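PDB 5BU6: BpsB (PgaB), Poly-beta-1,6-N-acetyl-D-glucosamine N-deacetylase from Bordetella bronchiseptica RB50, which deacetylates the biofilm polysaccharide poly-beta-1,6-N-acetyl-D-glucosamine, probably by the metal-dependent chemistry of carbohydrate esterase family 4. Local coordinates for residues Val15-Val21 with Arg260-Glu266; Lys53-Ser59 with Leu73-Leu79; Gln171-Ser175 with Trp220-Asn226. The protein carries 5 engineered substitutions. One frame throughout, in Å; residues are numbered along the deposited sequence.

Contact 1. Residues Val15-Val21 with Arg260-Glu266. Engineered in segment 15-21: Ser17 (natural residue Cys).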
loop_
_atom_site.group_PDB
_atom_site.type_symbol
_atom_site.label_atom_id
_atom_site.label_comp_id
_atom_site.label_asym_id
_atom_site.label_seq_id
_atom_site.Cartn_x
_atom_site.Cartn_y
_atom_site.Cartn_z
ATOM N N VAL A 15 12.059 -3.316 1.552
ATOM C CA VAL A 15 10.601 -3.465 1.668
ATOM C C VAL A 15 10.143 -4.350 0.509
ATOM O O VAL A 15 10.578 -4.173 -0.635
ATOM C CB VAL A 15 9.852 -2.126 1.628
ATOM C CG1 VAL A 15 8.341 -2.334 1.761
ATOM C CG2 VAL A 15 10.338 -1.197 2.742
ATOM N N LEU A 16 9.274 -5.302 0.819
ATOM C CA LEU A 16 8.822 -6.273 -0.153
ATOM C C LEU A 16 7.310 -6.207 -0.211
ATOM O O LEU A 16 6.632 -6.524 0.759
ATOM C CB LEU A 16 9.328 -7.671 0.242
ATOM C CG LEU A 16 9.276 -8.833 -0.739
ATOM C CD1 LEU A 16 10.128 -8.552 -1.977
ATOM C CD2 LEU A 16 9.704 -10.120 -0.041
ATOM N N SER A 17 6.780 -5.756 -1.337
ATOM C CA SER A 17 5.341 -5.623 -1.498
ATOM C C SER A 17 4.811 -6.878 -2.215
ATOM O O SER A 17 5.297 -7.237 -3.276
ATOM C CB SER A 17 5.032 -4.345 -2.271
ATOM O OG SER A 17 3.645 -4.171 -2.498
ATOM N N MET A 18 3.853 -7.566 -1.605
ATOM C CA MET A 18 3.420 -8.872 -2.086
ATOM C C MET A 18 2.055 -8.777 -2.748
ATOM O O MET A 18 1.125 -8.223 -2.180
ATOM C CB MET A 18 3.351 -9.879 -0.945
ATOM C CG MET A 18 4.352 -10.985 -1.027
ATOM S SD MET A 18 5.954 -10.411 -0.470
ATOM C CE MET A 18 5.554 -9.848 1.179
ATOM N N HIS A 19 1.938 -9.355 -3.935
ATOM C CA HIS A 19 0.705 -9.258 -4.716
ATOM C C HIS A 19 0.254 -10.673 -5.085
ATOM O O HIS A 19 1.039 -11.456 -5.618
ATOM C CB HIS A 19 0.961 -8.389 -5.960
ATOM C CG HIS A 19 -0.230 -8.200 -6.849
ATOM N ND1 HIS A 19 -1.252 -7.321 -6.554
ATOM C CD2 HIS A 19 -0.544 -8.753 -8.046
ATOM C CE1 HIS A 19 -2.151 -7.352 -7.522
ATOM N NE2 HIS A 19 -1.747 -8.214 -8.438
ATOM N N ASP A 20 -0.984 -11.013 -4.763
ATOM C CA ASP A 20 -1.541 -12.313 -5.132
ATOM C C ASP A 20 -1.869 -12.281 -6.621
ATOM O O ASP A 20 -2.644 -11.442 -7.073
ATOM C CB ASP A 20 -2.788 -12.618 -4.292
ATOM C CG ASP A 20 -3.308 -14.039 -4.479
ATOM O OD1 ASP A 20 -3.133 -14.640 -5.564
ATOM O OD2 ASP A 20 -3.929 -14.550 -3.522
ATOM N N VAL A 21 -1.275 -13.192 -7.377
ATOM C CA VAL A 21 -1.426 -13.192 -8.830
ATOM C C VAL A 21 -2.894 -13.390 -9.254
ATOM O O VAL A 21 -3.304 -12.936 -10.320
ATOM C CB VAL A 21 -0.519 -14.276 -9.467
ATOM C CG1 VAL A 21 -1.036 -15.680 -9.150
ATOM C CG2 VAL A 21 -0.374 -14.059 -10.971
ATOM N N ARG A 260 10.408 0.187 -2.447
ATOM C CA ARG A 260 10.066 -1.218 -2.286
ATOM C C ARG A 260 10.115 -1.985 -3.588
ATOM O O ARG A 260 10.067 -1.400 -4.676
ATOM C CB ARG A 260 8.687 -1.368 -1.661
ATOM C CG ARG A 260 7.562 -0.988 -2.534
ATOM C CD ARG A 260 6.391 -0.428 -1.666
ATOM N NE ARG A 260 5.322 -0.009 -2.560
ATOM C CZ ARG A 260 4.112 -0.555 -2.598
ATOM N NH1 ARG A 260 3.784 -1.512 -1.742
ATOM N NH2 ARG A 260 3.222 -0.114 -3.471
ATOM N N SER A 261 10.235 -3.296 -3.450
ATOM C CA SER A 261 10.255 -4.208 -4.585
ATOM C C SER A 261 8.922 -4.910 -4.596
ATOM O O SER A 261 8.315 -5.100 -3.553
ATOM C CB SER A 261 11.402 -5.205 -4.477
ATOM O OG SER A 261 12.643 -4.534 -4.610
ATOM N N LEU A 262 8.464 -5.282 -5.779
ATOM C CA LEU A 262 7.157 -5.881 -5.923
ATOM C C LEU A 262 7.355 -7.345 -6.269
ATOM O O LEU A 262 8.149 -7.666 -7.145
ATOM C CB LEU A 262 6.369 -5.146 -7.007
ATOM C CG LEU A 262 4.911 -5.518 -7.259
ATOM C CD1 LEU A 262 4.088 -5.339 -6.001
ATOM C CD2 LEU A 262 4.363 -4.665 -8.391
ATOM N N VAL A 263 6.679 -8.248 -5.571
ATOM C CA VAL A 263 6.765 -9.652 -5.972
ATOM C C VAL A 263 5.381 -10.322 -5.970
ATOM O O VAL A 263 4.553 -10.049 -5.120
ATOM C CB VAL A 263 7.745 -10.435 -5.067
ATOM C CG1 VAL A 263 7.191 -10.591 -3.678
ATOM C CG2 VAL A 263 8.056 -11.792 -5.666
ATOM N N ASP A 264 5.130 -11.188 -6.946
ATOM C CA ASP A 264 3.851 -11.885 -7.036
ATOM C C ASP A 264 3.915 -13.244 -6.352
ATOM O O ASP A 264 4.952 -13.900 -6.376
ATOM C CB ASP A 264 3.441 -12.070 -8.501
ATOM C CG ASP A 264 3.088 -10.762 -9.180
ATOM O OD1 ASP A 264 2.583 -9.844 -8.497
ATOM O OD2 ASP A 264 3.313 -10.653 -10.403
ATOM N N TYR A 265 2.812 -13.669 -5.744
ATOM C CA TYR A 265 2.747 -15.018 -5.189
ATOM C C TYR A 265 1.430 -15.727 -5.527
ATOM O O TYR A 265 0.466 -15.103 -5.965
ATOM C CB TYR A 265 2.931 -14.982 -3.674
ATOM C CG TYR A 265 1.799 -14.302 -2.937
ATOM C CD1 TYR A 265 0.698 -15.024 -2.478
ATOM C CD2 TYR A 265 1.813 -12.931 -2.722
ATOM C CE1 TYR A 265 -0.345 -14.386 -1.813
ATOM C CE2 TYR A 265 0.788 -12.294 -2.054
ATOM C CZ TYR A 265 -0.293 -13.023 -1.608
ATOM O OH TYR A 265 -1.300 -12.362 -0.944
ATOM N N GLU A 266 1.413 -17.030 -5.282
ATOM C CA GLU A 266 0.226 -17.866 -5.381
ATOM C C GLU A 266 -0.154 -18.393 -4.004
ATOM O O GLU A 266 0.713 -18.664 -3.179
ATOM C CB GLU A 266 0.468 -19.048 -6.319
ATOM C CG GLU A 266 0.428 -18.719 -7.794
ATOM C CD GLU A 266 -0.396 -19.728 -8.589
ATOM O OE1 GLU A 266 0.176 -20.421 -9.463
ATOM O OE2 GLU A 266 -1.618 -19.823 -8.335
#

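Contact 2. Residues Lys53-Ser59 with Leu73-Leu79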
loop_
_atom_site.group_PDB
_atom_site.type_symbol
_atom_site.label_atom_id
_atom_site.label_comp_id
_atom_site.label_asym_id
_atom_site.label_seq_id
_atom_site.Cartn_x
_atom_site.Cartn_y
_atom_site.Cartn_z
ATOM N N LYS A 53 17.261 -17.407 3.981
ATOM C CA LYS A 53 18.260 -16.435 3.510
ATOM C C LYS A 53 18.699 -15.500 4.638
ATOM O O LYS A 53 19.541 -14.632 4.449
ATOM C CB LYS A 53 17.714 -15.602 2.345
ATOM C CG LYS A 53 17.458 -16.391 1.062
ATOM C CD LYS A 53 18.732 -16.806 0.392
ATOM C CE LYS A 53 18.444 -17.613 -0.868
ATOM N NZ LYS A 53 19.687 -18.160 -1.433
ATOM N N GLY A 54 18.108 -15.673 5.809
ATOM C CA GLY A 54 18.504 -14.895 6.961
ATOM C C GLY A 54 17.871 -13.520 7.078
ATOM O O GLY A 54 18.373 -12.694 7.847
ATOM N N PHE A 55 16.782 -13.253 6.348
ATOM C CA PHE A 55 16.140 -11.954 6.473
ATOM C C PHE A 55 15.425 -11.908 7.800
ATOM O O PHE A 55 15.012 -12.943 8.317
ATOM C CB PHE A 55 15.156 -11.675 5.326
ATOM C CG PHE A 55 15.827 -11.415 4.006
ATOM C CD1 PHE A 55 16.477 -10.210 3.770
ATOM C CD2 PHE A 55 15.802 -12.365 2.999
ATOM C CE1 PHE A 55 17.101 -9.965 2.554
ATOM C CE2 PHE A 55 16.420 -12.127 1.782
ATOM C CZ PHE A 55 17.067 -10.923 1.558
ATOM N N ASN A 56 15.305 -10.705 8.358
ATOM C CA ASN A 56 14.567 -10.487 9.595
ATOM C C ASN A 56 13.432 -9.505 9.375
ATOM O O ASN A 56 13.652 -8.300 9.364
ATOM C CB ASN A 56 15.509 -9.972 10.693
ATOM C CG ASN A 56 16.433 -11.039 11.205
ATOM O OD1 ASN A 56 15.986 -12.046 11.754
ATOM N ND2 ASN A 56 17.731 -10.831 11.039
ATOM N N PRO A 57 12.212 -10.015 9.160
ATOM C CA PRO A 57 11.073 -9.116 8.980
ATOM C C PRO A 57 10.855 -8.204 10.191
ATOM O O PRO A 57 10.890 -8.656 11.329
ATOM C CB PRO A 57 9.900 -10.075 8.770
ATOM C CG PRO A 57 10.570 -11.321 8.152
ATOM C CD PRO A 57 11.859 -11.423 8.919
ATOM N N ILE A 58 10.656 -6.923 9.912
ATOM C CA ILE A 58 10.493 -5.874 10.931
ATOM C C ILE A 58 9.111 -5.205 10.815
ATOM O O ILE A 58 8.418 -5.347 9.797
ATOM C CB ILE A 58 11.588 -4.774 10.783
ATOM C CG1 ILE A 58 11.407 -4.051 9.435
ATOM C CG2 ILE A 58 12.987 -5.363 10.952
ATOM C CD1 ILE A 58 12.479 -3.059 9.077
ATOM N N SER A 59 8.698 -4.474 11.849
ATOM C CA SER A 59 7.454 -3.697 11.759
ATOM C C SER A 59 7.760 -2.254 11.372
ATOM O O SER A 59 8.900 -1.809 11.456
ATOM C CB SER A 59 6.720 -3.700 13.088
ATOM O OG SER A 59 7.580 -3.133 14.082
ATOM N N LEU A 73 17.710 -1.626 13.924
ATOM C CA LEU A 73 17.118 -2.763 13.218
ATOM C C LEU A 73 17.986 -4.011 13.357
ATOM O O LEU A 73 19.193 -3.891 13.486
ATOM C CB LEU A 73 16.945 -2.422 11.741
ATOM C CG LEU A 73 16.040 -1.222 11.440
ATOM C CD1 LEU A 73 15.838 -1.023 9.942
ATOM C CD2 LEU A 73 14.710 -1.403 12.152
ATOM N N PRO A 74 17.379 -5.215 13.295
ATOM C CA PRO A 74 18.228 -6.418 13.230
ATOM C C PRO A 74 18.930 -6.507 11.875
ATOM O O PRO A 74 18.563 -5.752 10.964
ATOM C CB PRO A 74 17.225 -7.556 13.399
ATOM C CG PRO A 74 15.971 -7.012 12.761
ATOM C CD PRO A 74 15.950 -5.544 13.148
ATOM N N PRO A 75 19.906 -7.418 11.727
ATOM C CA PRO A 75 20.542 -7.607 10.417
ATOM C C PRO A 75 19.556 -8.058 9.332
ATOM O O PRO A 75 18.528 -8.669 9.644
ATOM C CB PRO A 75 21.599 -8.691 10.683
ATOM C CG PRO A 75 21.256 -9.281 11.991
ATOM C CD PRO A 75 20.557 -8.224 12.773
ATOM N N ARG A 76 19.879 -7.736 8.080
ATOM C CA ARG A 76 19.029 -8.039 6.919
ATOM C C ARG A 76 17.553 -7.762 7.165
ATOM O O ARG A 76 16.709 -8.651 6.978
ATOM C CB ARG A 76 19.213 -9.505 6.505
ATOM C CG ARG A 76 20.631 -9.823 6.002
ATOM C CD ARG A 76 20.918 -11.320 6.057
ATOM N NE ARG A 76 20.732 -11.859 7.405
ATOM C CZ ARG A 76 21.707 -12.030 8.296
ATOM N NH1 ARG A 76 22.961 -11.714 7.991
ATOM N NH2 ARG A 76 21.429 -12.522 9.497
ATOM N N PRO A 77 17.221 -6.520 7.576
ATOM C CA PRO A 77 15.841 -6.220 7.958
ATOM C C PRO A 77 14.973 -6.055 6.731
ATOM O O PRO A 77 15.408 -5.453 5.738
ATOM C CB PRO A 77 15.967 -4.888 8.725
ATOM C CG PRO A 77 17.101 -4.237 8.110
ATOM C CD PRO A 77 18.066 -5.314 7.635
ATOM N N ILE A 78 13.761 -6.589 6.791
ATOM C CA ILE A 78 12.838 -6.431 5.675
ATOM C C ILE A 78 11.427 -6.126 6.178
ATOM O O ILE A 78 10.997 -6.658 7.190
ATOM C CB ILE A 78 12.845 -7.701 4.767
ATOM C CG1 ILE A 78 11.999 -7.478 3.519
ATOM C CG2 ILE A 78 12.400 -8.940 5.523
ATOM C CD1 ILE A 78 12.413 -8.364 2.355
ATOM N N LEU A 79 10.734 -5.231 5.477
ATOM C CA LEU A 79 9.350 -4.884 5.764
ATOM C C LEU A 79 8.460 -5.584 4.727
ATOM O O LEU A 79 8.656 -5.406 3.520
ATOM C CB LEU A 79 9.136 -3.371 5.705
ATOM C CG LEU A 79 7.734 -2.844 6.055
ATOM C CD1 LEU A 79 7.473 -3.081 7.534
ATOM C CD2 LEU A 79 7.653 -1.360 5.729
#

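Contact 3. Residues Gln171-Ser175 with Trp220-Asn226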
loop_
_atom_site.group_PDB
_atom_site.type_symbol
_atom_site.label_atom_id
_atom_site.label_comp_id
_atom_site.label_asym_id
_atom_site.label_seq_id
_atom_site.Cartn_x
_atom_site.Cartn_y
_atom_site.Cartn_z
ATOM N N GLN A 171 -4.592 8.097 -16.517
ATOM C CA GLN A 171 -3.419 8.198 -15.668
ATOM C C GLN A 171 -3.853 7.882 -14.237
ATOM O O GLN A 171 -5.044 7.845 -13.960
ATOM C CB GLN A 171 -2.788 9.590 -15.784
ATOM C CG GLN A 171 -1.977 9.776 -17.064
ATOM C CD GLN A 171 -1.534 11.216 -17.291
ATOM O OE1 GLN A 171 -1.836 12.108 -16.495
ATOM N NE2 GLN A 171 -0.831 11.450 -18.396
ATOM N N PRO A 172 -2.895 7.616 -13.331
ATOM C CA PRO A 172 -3.301 7.367 -11.937
ATOM C C PRO A 172 -4.063 8.549 -11.328
ATOM O O PRO A 172 -3.713 9.698 -11.591
ATOM C CB PRO A 172 -1.967 7.154 -11.210
ATOM C CG PRO A 172 -1.035 6.660 -12.270
ATOM C CD PRO A 172 -1.465 7.341 -13.555
ATOM N N ALA A 173 -5.074 8.261 -10.515
ATOM C CA ALA A 173 -5.937 9.295 -9.936
ATOM C C ALA A 173 -5.204 10.290 -9.042
ATOM O O ALA A 173 -5.621 11.441 -8.931
ATOM C CB ALA A 173 -7.067 8.650 -9.146
ATOM N N ALA A 174 -4.129 9.848 -8.392
ATOM C CA ALA A 174 -3.450 10.713 -7.423
ATOM C C ALA A 174 -2.446 11.652 -8.071
ATOM O O ALA A 174 -2.133 12.714 -7.531
ATOM C CB ALA A 174 -2.754 9.876 -6.348
ATOM N N SER A 175 -1.939 11.265 -9.231
ATOM C CA SER A 175 -0.818 11.977 -9.829
ATOM C C SER A 175 -1.272 13.103 -10.743
ATOM O O SER A 175 -0.735 14.207 -10.708
ATOM C CB SER A 175 0.065 11.002 -10.612
ATOM O OG SER A 175 -0.618 10.499 -11.751
ATOM N N TRP A 220 1.103 4.510 -1.836
ATOM C CA TRP A 220 0.532 5.148 -3.008
ATOM C C TRP A 220 0.144 4.096 -4.053
ATOM O O TRP A 220 0.991 3.341 -4.486
ATOM C CB TRP A 220 1.549 6.140 -3.596
ATOM C CG TRP A 220 1.858 7.325 -2.664
ATOM C CD1 TRP A 220 3.023 7.548 -1.952
ATOM C CD2 TRP A 220 1.003 8.433 -2.391
ATOM N NE1 TRP A 220 2.922 8.726 -1.240
ATOM C CE2 TRP A 220 1.692 9.290 -1.489
ATOM C CE3 TRP A 220 -0.297 8.787 -2.807
ATOM C CZ2 TRP A 220 1.133 10.473 -1.012
ATOM C CZ3 TRP A 220 -0.850 9.970 -2.326
ATOM C CH2 TRP A 220 -0.139 10.792 -1.428
ATOM N N PRO A 221 -1.135 4.071 -4.474
ATOM C CA PRO A 221 -1.494 3.192 -5.596
ATOM C C PRO A 221 -0.621 3.431 -6.808
ATOM O O PRO A 221 -0.346 4.591 -7.141
ATOM C CB PRO A 221 -2.951 3.577 -5.888
ATOM C CG PRO A 221 -3.486 3.992 -4.531
ATOM C CD PRO A 221 -2.312 4.731 -3.887
ATOM N N TYR A 222 -0.189 2.337 -7.442
ATOM C CA TYR A 222 0.607 2.389 -8.648
ATOM C C TYR A 222 1.923 3.148 -8.439
ATOM O O TYR A 222 2.577 3.502 -9.406
ATOM C CB TYR A 222 -0.186 3.025 -9.791
ATOM C CG TYR A 222 -1.615 2.535 -9.875
ATOM C CD1 TYR A 222 -1.899 1.228 -10.252
ATOM C CD2 TYR A 222 -2.681 3.379 -9.573
ATOM C CE1 TYR A 222 -3.203 0.774 -10.327
ATOM C CE2 TYR A 222 -3.990 2.936 -9.650
ATOM C CZ TYR A 222 -4.243 1.634 -10.028
ATOM O OH TYR A 222 -5.532 1.181 -10.106
ATOM N N GLY A 223 2.309 3.369 -7.185
ATOM C CA GLY A 223 3.488 4.165 -6.874
ATOM C C GLY A 223 3.386 5.614 -7.332
ATOM O O GLY A 223 4.401 6.306 -7.480
ATOM N N ALA A 224 2.160 6.086 -7.565
ATOM C CA ALA A 224 1.970 7.408 -8.161
ATOM C C ALA A 224 1.844 8.505 -7.109
ATOM O O ALA A 224 0.909 8.527 -6.306
ATOM C CB ALA A 224 0.769 7.418 -9.061
ATOM N N HIS A 225 2.804 9.421 -7.131
ATOM C CA HIS A 225 2.827 10.511 -6.172
ATOM C C HIS A 225 3.740 11.596 -6.715
ATOM O O HIS A 225 4.508 11.367 -7.659
ATOM C CB HIS A 225 3.298 10.013 -4.797
ATOM C CG HIS A 225 4.772 9.773 -4.719
ATOM N ND1 HIS A 225 5.414 8.818 -5.482
ATOM C CD2 HIS A 225 5.738 10.388 -3.998
ATOM C CE1 HIS A 225 6.710 8.850 -5.229
ATOM N NE2 HIS A 225 6.934 9.796 -4.335
ATOM N N ASN A 226 3.642 12.788 -6.146
ATOM C CA ASN A 226 4.501 13.885 -6.567
ATOM C C ASN A 226 4.670 14.871 -5.427
ATOM O O ASN A 226 4.269 14.595 -4.298
ATOM C CB ASN A 226 3.939 14.582 -7.816
ATOM C CG ASN A 226 2.492 15.037 -7.645
ATOM O OD1 ASN A 226 2.121 15.619 -6.626
ATOM N ND2 ASN A 226 1.670 14.777 -8.659
#

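Contact 1. Residues Val15-Val21 with Arg260-Glu266
Segments 15-21 and 260-266 pair as parallel strands from Leu16 and Ser261 to Asp20 and Tyr265; the axes of the two short segments approach to 4.6 Å, with 36° between their directions. Six backbone hydrogen bonds tie them together, from Ser261 N to Val15 O (3.0 Å) through to Val21 N to Tyr265 O. Ser17 and His19 each use both their N and O in this ladder.

On the face carrying Leu16, Met18 and Asp20, the Tyr265 ring folds back over the partner strand. Its CG stands between the backbone N and carbonyl carbon (chi1 67°), which brings one ring face beneath Asp20, whose CA lies 3.9 Å from the ring centroid in a CH-pi contact. Met18 crosses the tyrosine at about a right angle, CG to Tyr265 CD2 3.6 Å, while bends farther along its chain lay SD against Val263 CG1 at 3.4 Å. Leu46 packs on Met18, Val263 and Tyr265, so helix 43-52 covers part of this side.

The face bearing Ser17 and His19 is more polar. Asp264 lies alongside His19 and sets OD1 near the plane of the imidazole, at its edge, 3.3 Å from CD2. The engineered Ser17 brings OG to 2.8 Å from Arg260 NH1, although the angle is poor for a hydrogen bond; the arginine is held instead through NE by Thr243 O. The nearest atom of the His19 side chain is about 6 Å from a bound nickel ion.

The pairing joins strands 239 residues apart in sequence, side by side in the curled parallel sheet, consistent with the distorted beta/alpha barrel of family 4 carbohydrate esterases.

Contact 2. Residues Lys53-Ser59 with Leu73-Leu79
Ile58, Ile78 and Arg76 bury the most surface here, and each meets the other segment in a different way. Ile58 sends its two branches among apolar groups: CG2 rests on Pro74 CD at 3.7 Å and on Pro77 CB, beside which it lies pointing the same way, while CD1 extends to Leu73 CD1 at 4.0 Å. A chi1 of 65° tucks CG1 in among the main-chain atoms of Ile58, and from there it passes over the Ile78 carbonyl, whose oxygen accepts Ile58 N at 2.8 Å.

Ile78 occupies the other side of the short parallel pairing. Its CG2 touches Phe55 CB and Pro57 CG, and its N reaches Asn56 O from above the carbonyl plane at 3.1 Å.

Arg76, in a left-handed backbone conformation, folds its bent side chain toward Gly54, the residue that closes helix 43-52 in a Schellman motif. NE points straight at Gly54 O, which lies in the guanidinium plane; the refined 2.5 Å is very short, and its exact value is doubtful. The carbonyl of Arg76 accepts Asn56 N at 2.8 Å. Nearby, the Asn56 side chain slides past Pro74 and gives its ND2 to Pro75 O at 2.7 Å, nearly in its own amide plane, a bond to the Leu73-Arg76 loop that favours this rotation of the amide.

Beyond the segments, Ile63 of helix 60-67 covers Ile58 and Leu79, and Ser59 caps the start of that helix. The whole is a beta-alpha-beta unit: strand 56-57, helix 60-67, then a return through Leu73-Arg76 to strand 77-83, parallel to the first.

Contact 3. Residues Gln171-Ser175 with Trp220-Asn226
The rings of Trp220 and Tyr222 are both met obliquely by the 171-175 segment: Ala174 CB lies 4.4 Å from Trp220 CE3, and Pro172 CB 4.2 Å from Tyr222 CD2. One face of the indole is covered from within its own loop by His225 CB. The imidazole of His225 takes Gly223 O at its edge, in plane, through a weak ND1 bond of 3.4 Å. Tyr222 also makes edge-to-face contacts with Phe29 and with His159, a nickel ligand, so this loop borders the metal site.

Ala224 makes the shortest carbon-carbon contact across the segments: its CB presses on Pro172 CB at 3.5 Å, closer than usual for two carbons, and also touches Ser175 CB. Ser175 keeps its hydroxyl within its own turn, where OG donates to Pro172 O at 3.2 Å.

Asn226 ND2 bonds Tyr192 OH of helix 189-211, which also bonds Ala174 O, joining both segments to one tyrosine. The turn following strand 170-172 thus packs on the loop between strand 217-219 and helix 227-235, whose N-terminus Asn226 caps.

All three contacts are partly buried. Contacts 1 and 2 belong to one sheet, in which strands 14-20 and 77-83 are neighbours: Leu16 N probably bonds Leu79 O, 2.8 Å away, and Leu16 packs on Ile78. Both are parallel strand pairings, but contact 1 is a long ladder centred about 11 Å from the chain's centre, whereas contact 2 is short, about 19 Å out, with exposed Lys53 and Arg76, and supplemented by side-chain-to-backbone bonds from Arg76 and Asn56. Contact 3, as central as contact 1, joins loop and turn through proline, alanine and aromatic carbons. It touches contact 1 where Arg260 meets Trp220. Contacts 1 and 3 both approach bound nickel.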